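PDB 6AVX: carboxylesterase SOBER1 from Arabidopsis thaliana, which hydrolyses carboxylic esters with short acyl chains, shows phospholipase A2 activity towards phosphatidylcholine and suppresses the hypersensitive response to the bacterial effector AvrBsT. Local coordinates for residues A[31-36]-A[203-208]; A[140-145]-A[178-183]; A[165-170]-A[184-189]. The protein carries 1 engineered substitution. All blocks are in the same frame, centred on the assembly; numbering follows the deposited sequence.

Contact 1. Residues A[31-36]-A[203-208]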
# COMPACT_ATOMS: atom_id res chain seq x y z
N SER A 31 -12.32 -9.41 17.82
CA SER A 31 -11.51 -10.34 18.59
C SER A 31 -10.37 -10.90 17.76
O SER A 31 -9.25 -11.06 18.24
CB SER A 31 -12.37 -11.47 19.14
OG SER A 31 -13.36 -10.98 20.02
N GLU A 32 -10.64 -11.20 16.48
CA GLU A 32 -9.67 -11.88 15.64
C GLU A 32 -8.43 -11.04 15.40
O GLU A 32 -7.34 -11.58 15.23
CB GLU A 32 -10.31 -12.24 14.29
CG GLU A 32 -11.34 -13.36 14.37
CD GLU A 32 -12.74 -12.90 14.74
OE1 GLU A 32 -12.98 -11.72 15.07
OE2 GLU A 32 -13.65 -13.76 14.68
N LEU A 33 -8.57 -9.72 15.33
CA LEU A 33 -7.41 -8.87 15.12
C LEU A 33 -6.87 -8.27 16.40
O LEU A 33 -5.92 -7.50 16.37
CB LEU A 33 -7.75 -7.79 14.09
CG LEU A 33 -8.09 -8.31 12.67
CD1 LEU A 33 -7.78 -7.22 11.67
CD2 LEU A 33 -7.34 -9.58 12.30
N SER A 34 -7.43 -8.66 17.56
CA SER A 34 -7.07 -7.98 18.80
C SER A 34 -5.61 -8.17 19.18
O SER A 34 -5.02 -7.30 19.83
CB SER A 34 -7.99 -8.44 19.94
OG SER A 34 -7.81 -9.81 20.24
N ASN A 35 -5.02 -9.29 18.81
CA ASN A 35 -3.64 -9.58 19.17
C ASN A 35 -2.66 -9.16 18.08
O ASN A 35 -1.45 -9.39 18.23
CB ASN A 35 -3.47 -11.07 19.48
CG ASN A 35 -3.55 -11.94 18.25
OD1 ASN A 35 -4.05 -11.52 17.21
ND2 ASN A 35 -3.08 -13.18 18.36
N ALA A 36 -3.12 -8.50 17.03
CA ALA A 36 -2.23 -8.14 15.94
C ALA A 36 -1.16 -7.18 16.42
O ALA A 36 -1.41 -6.29 17.25
CB ALA A 36 -3.02 -7.50 14.80
N TYR A 203 -14.10 -3.14 6.06
CA TYR A 203 -14.01 -4.11 4.97
C TYR A 203 -12.61 -4.70 4.87
O TYR A 203 -12.45 -5.91 4.65
CB TYR A 203 -14.40 -3.43 3.67
CG TYR A 203 -14.68 -4.39 2.55
CD1 TYR A 203 -15.93 -4.99 2.43
CD2 TYR A 203 -13.72 -4.71 1.59
CE1 TYR A 203 -16.22 -5.87 1.41
CE2 TYR A 203 -14.00 -5.58 0.55
CZ TYR A 203 -15.25 -6.16 0.48
OH TYR A 203 -15.55 -7.04 -0.54
N ILE A 204 -11.58 -3.87 5.03
CA ILE A 204 -10.22 -4.39 5.10
C ILE A 204 -10.08 -5.37 6.25
O ILE A 204 -9.47 -6.44 6.11
CB ILE A 204 -9.21 -3.23 5.19
CG1 ILE A 204 -9.22 -2.42 3.89
CG2 ILE A 204 -7.80 -3.76 5.50
CD1 ILE A 204 -8.65 -1.04 4.03
N GLU A 205 -10.62 -5.02 7.42
CA GLU A 205 -10.56 -5.94 8.57
C GLU A 205 -11.19 -7.27 8.22
O GLU A 205 -10.64 -8.33 8.53
CB GLU A 205 -11.25 -5.32 9.78
CG GLU A 205 -11.29 -6.26 10.99
CD GLU A 205 -11.91 -5.63 12.21
OE1 GLU A 205 -12.90 -4.88 12.02
OE2 GLU A 205 -11.40 -5.84 13.31
N SER A 206 -12.36 -7.25 7.59
CA SER A 206 -13.03 -8.49 7.22
C SER A 206 -12.19 -9.30 6.24
O SER A 206 -12.17 -10.53 6.31
CB SER A 206 -14.40 -8.18 6.63
OG SER A 206 -15.26 -7.61 7.60
N TRP A 207 -11.54 -8.62 5.29
CA TRP A 207 -10.66 -9.29 4.33
C TRP A 207 -9.46 -9.92 5.03
O TRP A 207 -9.10 -11.07 4.73
CB TRP A 207 -10.26 -8.27 3.28
CG TRP A 207 -9.14 -8.62 2.34
CD1 TRP A 207 -9.20 -9.34 1.18
CD2 TRP A 207 -7.78 -8.18 2.46
NE1 TRP A 207 -7.96 -9.37 0.59
CE2 TRP A 207 -7.07 -8.67 1.35
CE3 TRP A 207 -7.10 -7.40 3.40
CZ2 TRP A 207 -5.71 -8.41 1.16
CZ3 TRP A 207 -5.76 -7.15 3.21
CH2 TRP A 207 -5.08 -7.65 2.10
N ILE A 208 -8.83 -9.22 5.97
CA ILE A 208 -7.75 -9.83 6.74
C ILE A 208 -8.25 -11.06 7.48
O ILE A 208 -7.59 -12.11 7.47
CB ILE A 208 -7.12 -8.80 7.70
CG1 ILE A 208 -6.42 -7.70 6.91
CG2 ILE A 208 -6.11 -9.49 8.60
CD1 ILE A 208 -5.88 -6.56 7.76
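E205 stretches its chain straight out from helix 198-212 (chi1 177°, chi2 177°), and L33 reaches to meet it with CG set anti to its carbonyl carbon (chi1 -63°). The two side chains run alongside and antiparallel to one another, bringing CD1 of L33 to 3.7 Å from CG of E205. The closest touch is on the methylene part of the glutamate, ahead of its carboxylate. One turn further along the helix, CG2 of I208 lies 3.9 Å from CD2 of L33, the side chains lying roughly perpendicular. L33 therefore rests over both E205 and I208, and its CD1 also comes to 4.2 Å from I208 CG2. Such docking belongs to the outer layer of the alpha/beta hydrolase fold: the helix turns I204 and W207 onto strands 127-131 and 154-159 of the central sheet, while E205 and I208 meet the loop that leads into strand 37-39. The last part of that loop, 31-36, forms two type I turns, S31 to S34 and L33 to A36. The carbonyl oxygen of S31 takes two bonds from S34, one from its N and one from its OG at 2.8 Å. Beside the buried apolar patch, the carboxylate of E205 has its own partner, OE2 hydrogen-bonding to OG of S30, which also accepts a bond from N of L33.

Contact 2. Residues A[140-145]-A[178-183]; sequences SIISQF and KEAGVT
The backbones approach to 5.8 Å between CA of I142 and CA of A180, where the 3-10 turn 140-144 comes up against the last turn of helix 173-180. I142 meets this helix end with two branches. I142 CG2, anti to the backbone N, drops onto A180, 3.8 Å from its CA and 4.0 Å from its CB. The other branch carries I142 CD1 out to 3.7 Å from CD of E179; the methyl is almost as close to CG, OE1 and OE2, so neither carboxylate oxygen is singled out. F145, the residue after the 3-10 segment, completes the contact: its ring presents an edge to A180, with CE2 of F145 3.7 Å from CB of A180 and the methyl near the ring plane. One face of the same ring is overlaid by CA of I142, 3.9 Å above its centre, and the backbone bond from F145 N to I142 O closes this turn. The methyl of A180 thus touches both the isoleucine branch and the phenyl edge, which reach it from the same side. Just beyond it the helix ends in a Schellman motif, in which G181 takes a positive phi of 75° before V182 leads the chain towards strand 184-189. F145 also packs on L119 and L120 of helix 109-120 and on F176, so the turn between strands 127-131 and 154-159 is joined to two helices of the alpha/beta hydrolase fold. No hydrogen bond crosses between the segments: van der Waals packing alone joins them, apolar at A180 and, at solvent-exposed E179, a methyl against a carboxylate.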
# COMPACT_ATOMS: atom_id res chain seq x y z
N SER A 140 7.77 -2.62 -17.14
CA SER A 140 9.15 -3.10 -17.22
C SER A 140 9.57 -3.84 -15.95
O SER A 140 10.47 -4.70 -16.02
CB SER A 140 10.13 -1.95 -17.47
OG SER A 140 10.16 -1.06 -16.39
N ILE A 141 8.94 -3.56 -14.81
CA ILE A 141 9.32 -4.20 -13.56
C ILE A 141 8.71 -5.59 -13.38
O ILE A 141 9.16 -6.34 -12.51
CB ILE A 141 8.91 -3.30 -12.37
CG1 ILE A 141 9.57 -3.75 -11.07
CG2 ILE A 141 7.43 -3.33 -12.15
CD1 ILE A 141 11.01 -3.55 -11.03
N ILE A 142 7.67 -5.93 -14.15
CA ILE A 142 6.90 -7.14 -13.87
C ILE A 142 7.79 -8.38 -13.92
O ILE A 142 7.59 -9.32 -13.15
CB ILE A 142 5.70 -7.24 -14.82
CG1 ILE A 142 4.66 -6.17 -14.46
CG2 ILE A 142 5.09 -8.64 -14.78
CD1 ILE A 142 3.49 -6.06 -15.43
N SER A 143 8.77 -8.40 -14.83
CA SER A 143 9.67 -9.53 -14.94
C SER A 143 10.45 -9.78 -13.66
O SER A 143 11.05 -10.86 -13.52
CB SER A 143 10.63 -9.28 -16.10
OG SER A 143 11.35 -8.08 -15.93
N GLN A 144 10.49 -8.82 -12.74
CA GLN A 144 11.25 -8.95 -11.52
C GLN A 144 10.40 -9.33 -10.31
O GLN A 144 10.95 -9.49 -9.21
CB GLN A 144 12.02 -7.65 -11.25
CG GLN A 144 12.85 -7.17 -12.44
CD GLN A 144 13.67 -8.27 -13.10
OE1 GLN A 144 13.47 -8.56 -14.28
NE2 GLN A 144 14.58 -8.87 -12.35
N PHE A 145 9.10 -9.47 -10.47
CA PHE A 145 8.27 -9.87 -9.35
C PHE A 145 8.57 -11.32 -9.01
O PHE A 145 8.45 -12.19 -9.89
CB PHE A 145 6.80 -9.74 -9.68
CG PHE A 145 6.31 -8.33 -9.90
CD1 PHE A 145 7.05 -7.23 -9.56
CD2 PHE A 145 5.06 -8.13 -10.47
CE1 PHE A 145 6.55 -5.95 -9.76
CE2 PHE A 145 4.56 -6.87 -10.67
CZ PHE A 145 5.30 -5.78 -10.32
N LYS A 178 -3.24 -8.12 -13.70
CA LYS A 178 -3.52 -9.28 -14.54
C LYS A 178 -2.30 -9.66 -15.36
O LYS A 178 -1.92 -10.84 -15.42
CB LYS A 178 -4.73 -8.99 -15.43
CG LYS A 178 -5.33 -10.22 -16.10
CD LYS A 178 -6.13 -11.09 -15.13
CE LYS A 178 -7.37 -10.38 -14.61
NZ LYS A 178 -8.18 -11.24 -13.70
N GLU A 179 -1.66 -8.68 -16.00
CA GLU A 179 -0.42 -8.96 -16.73
C GLU A 179 0.60 -9.61 -15.81
O GLU A 179 1.33 -10.53 -16.21
CB GLU A 179 0.14 -7.67 -17.34
CG GLU A 179 1.46 -7.88 -18.11
CD GLU A 179 2.05 -6.62 -18.76
OE1 GLU A 179 3.17 -6.70 -19.32
OE2 GLU A 179 1.42 -5.54 -18.70
N ALA A 180 0.66 -9.16 -14.56
CA ALA A 180 1.64 -9.63 -13.60
C ALA A 180 1.27 -10.98 -12.98
O ALA A 180 2.09 -11.54 -12.24
CB ALA A 180 1.82 -8.59 -12.50
N GLY A 181 0.08 -11.51 -13.24
CA GLY A 181 -0.34 -12.76 -12.64
C GLY A 181 -0.74 -12.67 -11.18
O GLY A 181 -0.65 -13.66 -10.45
N VAL A 182 -1.21 -11.50 -10.74
CA VAL A 182 -1.55 -11.23 -9.35
C VAL A 182 -3.06 -11.14 -9.25
O VAL A 182 -3.71 -10.60 -10.16
CB VAL A 182 -0.91 -9.90 -8.93
CG1 VAL A 182 -1.39 -9.45 -7.57
CG2 VAL A 182 0.59 -9.99 -8.94
N THR A 183 -3.62 -11.63 -8.15
CA THR A 183 -5.05 -11.58 -7.92
C THR A 183 -5.40 -10.35 -7.09
O THR A 183 -4.84 -10.16 -6.00
CB THR A 183 -5.49 -12.85 -7.19
OG1 THR A 183 -5.15 -13.99 -7.99
CG2 THR A 183 -6.99 -12.86 -6.95

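Contact 3. Residues A[165-170]-A[184-189]; sequences VLFEAG and CEFKAY
The carbonyl oxygen of L166, at the N-cap position of the short helix that sets F167 and G170 against F186, accepts a 2.8 Å bond from N of A169 and a weak, longer one from N of G170. With this first turn formed, F167 extends its ring across to strand 184-189, CG anti to the backbone N (chi1 -175°). The rings of F167 and F186 meet obliquely, their centroids 5.5 Å apart and their planes at 71°. F167 brings its far corner to the rim of F186: CE1 lies in the plane of the F186 ring, and CZ comes to 3.5 Å from CE2. The same CZ is 3.8 Å from CB of A188, which sits at the edge of the F167 ring. F186 and A188, two residues apart, point the same way from the strand, and the corner of F167 thus touches both. On its other flank the F186 ring reaches the backbone of the helix, CE1 lying 3.6 Å from C of G170. G170 has no side chain, and it is its peptide carbonyl that the ring meets. The site is close to the likely catalytic machinery: the side chain of F167 is about 5 Å from that of D162, a member by similarity of the charge relay system with S108 and H194, and N of V165 hydrogen-bonds to OD1 of D162. Strand 184-189 is one of the two edge strands of the parallel sheet, bonded through E185 and K187 to strand 154-159; F186 additionally packs against W156 and against L174 of helix 173-180, while K187 and Y189 touch Y203 on helix 198-212.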
# COMPACT_ATOMS: atom_id res chain seq x y z
N VAL A 165 -5.91 11.38 -6.42
CA VAL A 165 -5.46 10.19 -7.11
C VAL A 165 -6.71 9.69 -7.81
O VAL A 165 -7.61 9.14 -7.17
CB VAL A 165 -4.88 9.14 -6.17
CG1 VAL A 165 -4.48 7.90 -6.96
CG2 VAL A 165 -3.68 9.71 -5.42
N LEU A 166 -6.83 9.98 -9.10
CA LEU A 166 -8.07 9.74 -9.80
C LEU A 166 -8.46 8.28 -9.72
O LEU A 166 -7.62 7.38 -9.76
CB LEU A 166 -7.98 10.13 -11.27
CG LEU A 166 -7.69 11.59 -11.61
CD1 LEU A 166 -8.34 11.86 -12.95
CD2 LEU A 166 -8.20 12.57 -10.61
N PHE A 167 -9.76 8.04 -9.65
CA PHE A 167 -10.28 6.68 -9.62
C PHE A 167 -9.74 5.86 -10.78
O PHE A 167 -9.42 4.67 -10.62
CB PHE A 167 -11.82 6.75 -9.64
CG PHE A 167 -12.51 5.43 -9.49
CD1 PHE A 167 -12.55 4.77 -8.27
CD2 PHE A 167 -13.18 4.85 -10.56
CE1 PHE A 167 -13.21 3.57 -8.12
CE2 PHE A 167 -13.84 3.64 -10.43
CZ PHE A 167 -13.86 3.00 -9.20
N GLU A 168 -9.57 6.48 -11.95
CA GLU A 168 -9.03 5.76 -13.10
C GLU A 168 -7.61 5.25 -12.86
O GLU A 168 -7.21 4.23 -13.43
CB GLU A 168 -9.05 6.63 -14.36
CG GLU A 168 -8.18 7.88 -14.26
CD GLU A 168 -7.82 8.46 -15.62
OE1 GLU A 168 -6.65 8.87 -15.81
OE2 GLU A 168 -8.70 8.48 -16.51
N ALA A 169 -6.82 5.94 -12.04
CA ALA A 169 -5.50 5.45 -11.69
C ALA A 169 -5.59 4.18 -10.87
O ALA A 169 -4.71 3.31 -10.97
CB ALA A 169 -4.71 6.50 -10.94
N GLY A 170 -6.62 4.05 -10.04
CA GLY A 170 -6.83 2.82 -9.31
C GLY A 170 -7.33 1.71 -10.21
O GLY A 170 -6.83 0.58 -10.16
N CYS A 184 -6.32 -9.54 -7.58
CA CYS A 184 -6.70 -8.30 -6.92
C CYS A 184 -8.22 -8.21 -6.83
O CYS A 184 -8.91 -8.40 -7.83
CB CYS A 184 -6.15 -7.11 -7.70
SG CYS A 184 -6.57 -5.51 -7.03
N GLU A 185 -8.71 -7.94 -5.63
CA GLU A 185 -10.09 -7.52 -5.45
C GLU A 185 -10.11 -6.00 -5.44
O GLU A 185 -9.37 -5.37 -4.67
CB GLU A 185 -10.69 -8.01 -4.14
CG GLU A 185 -12.15 -7.52 -3.99
CD GLU A 185 -12.80 -7.77 -2.65
OE1 GLU A 185 -12.28 -8.55 -1.83
OE2 GLU A 185 -13.87 -7.16 -2.44
N PHE A 186 -10.95 -5.40 -6.26
CA PHE A 186 -11.08 -3.95 -6.31
C PHE A 186 -12.41 -3.58 -5.67
O PHE A 186 -13.47 -4.12 -6.05
CB PHE A 186 -11.03 -3.49 -7.76
CG PHE A 186 -10.98 -2.00 -7.92
CD1 PHE A 186 -9.78 -1.32 -7.96
CD2 PHE A 186 -12.16 -1.28 -8.04
CE1 PHE A 186 -9.76 0.07 -8.13
CE2 PHE A 186 -12.14 0.09 -8.20
CZ PHE A 186 -10.93 0.77 -8.24
N LYS A 187 -12.37 -2.70 -4.68
CA LYS A 187 -13.54 -2.28 -3.94
C LYS A 187 -13.71 -0.78 -4.15
O LYS A 187 -12.92 0.02 -3.63
CB LYS A 187 -13.38 -2.61 -2.45
CG LYS A 187 -14.61 -2.38 -1.61
CD LYS A 187 -15.73 -3.32 -2.02
CE LYS A 187 -16.93 -3.17 -1.10
NZ LYS A 187 -18.19 -3.48 -1.82
N ALA A 188 -14.73 -0.40 -4.92
CA ALA A 188 -15.03 1.01 -5.16
C ALA A 188 -15.92 1.53 -4.05
O ALA A 188 -16.80 0.83 -3.54
CB ALA A 188 -15.77 1.19 -6.49
N TYR A 189 -15.69 2.78 -3.67
CA TYR A 189 -16.48 3.47 -2.66
C TYR A 189 -17.17 4.66 -3.32
O TYR A 189 -16.55 5.72 -3.51
CB TYR A 189 -15.60 3.89 -1.47
CG TYR A 189 -15.31 2.67 -0.65
CD1 TYR A 189 -16.17 2.29 0.36
CD2 TYR A 189 -14.22 1.85 -0.93
CE1 TYR A 189 -15.97 1.15 1.09
CE2 TYR A 189 -14.00 0.69 -0.20
CZ TYR A 189 -14.89 0.35 0.81
OH TYR A 189 -14.73 -0.79 1.56

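Along the chain the segments run 31-36, 140-145, 165-170, 178-183, 184-189 and 203-208, so contact 1 spans the other two, whose segments alternate. Contacts 2 and 3 have centres 18 Å apart and share a continuous piece of chain: helix 173-180 leads through 178-183 directly into strand 184-189. That strand is followed by helix 198-212 of contact 1, and Y203 OH lies 2.5 Å from E185 OE2, probably hydrogen-bonded, although the centres of contacts 1 and 3 are 22 Å apart. Contacts 1 and 2, 28 Å apart between centres, do not touch. The three thus pack peripheral helices and loops around the central parallel sheet, and contact 3 lies nearest the putative charge relay residues.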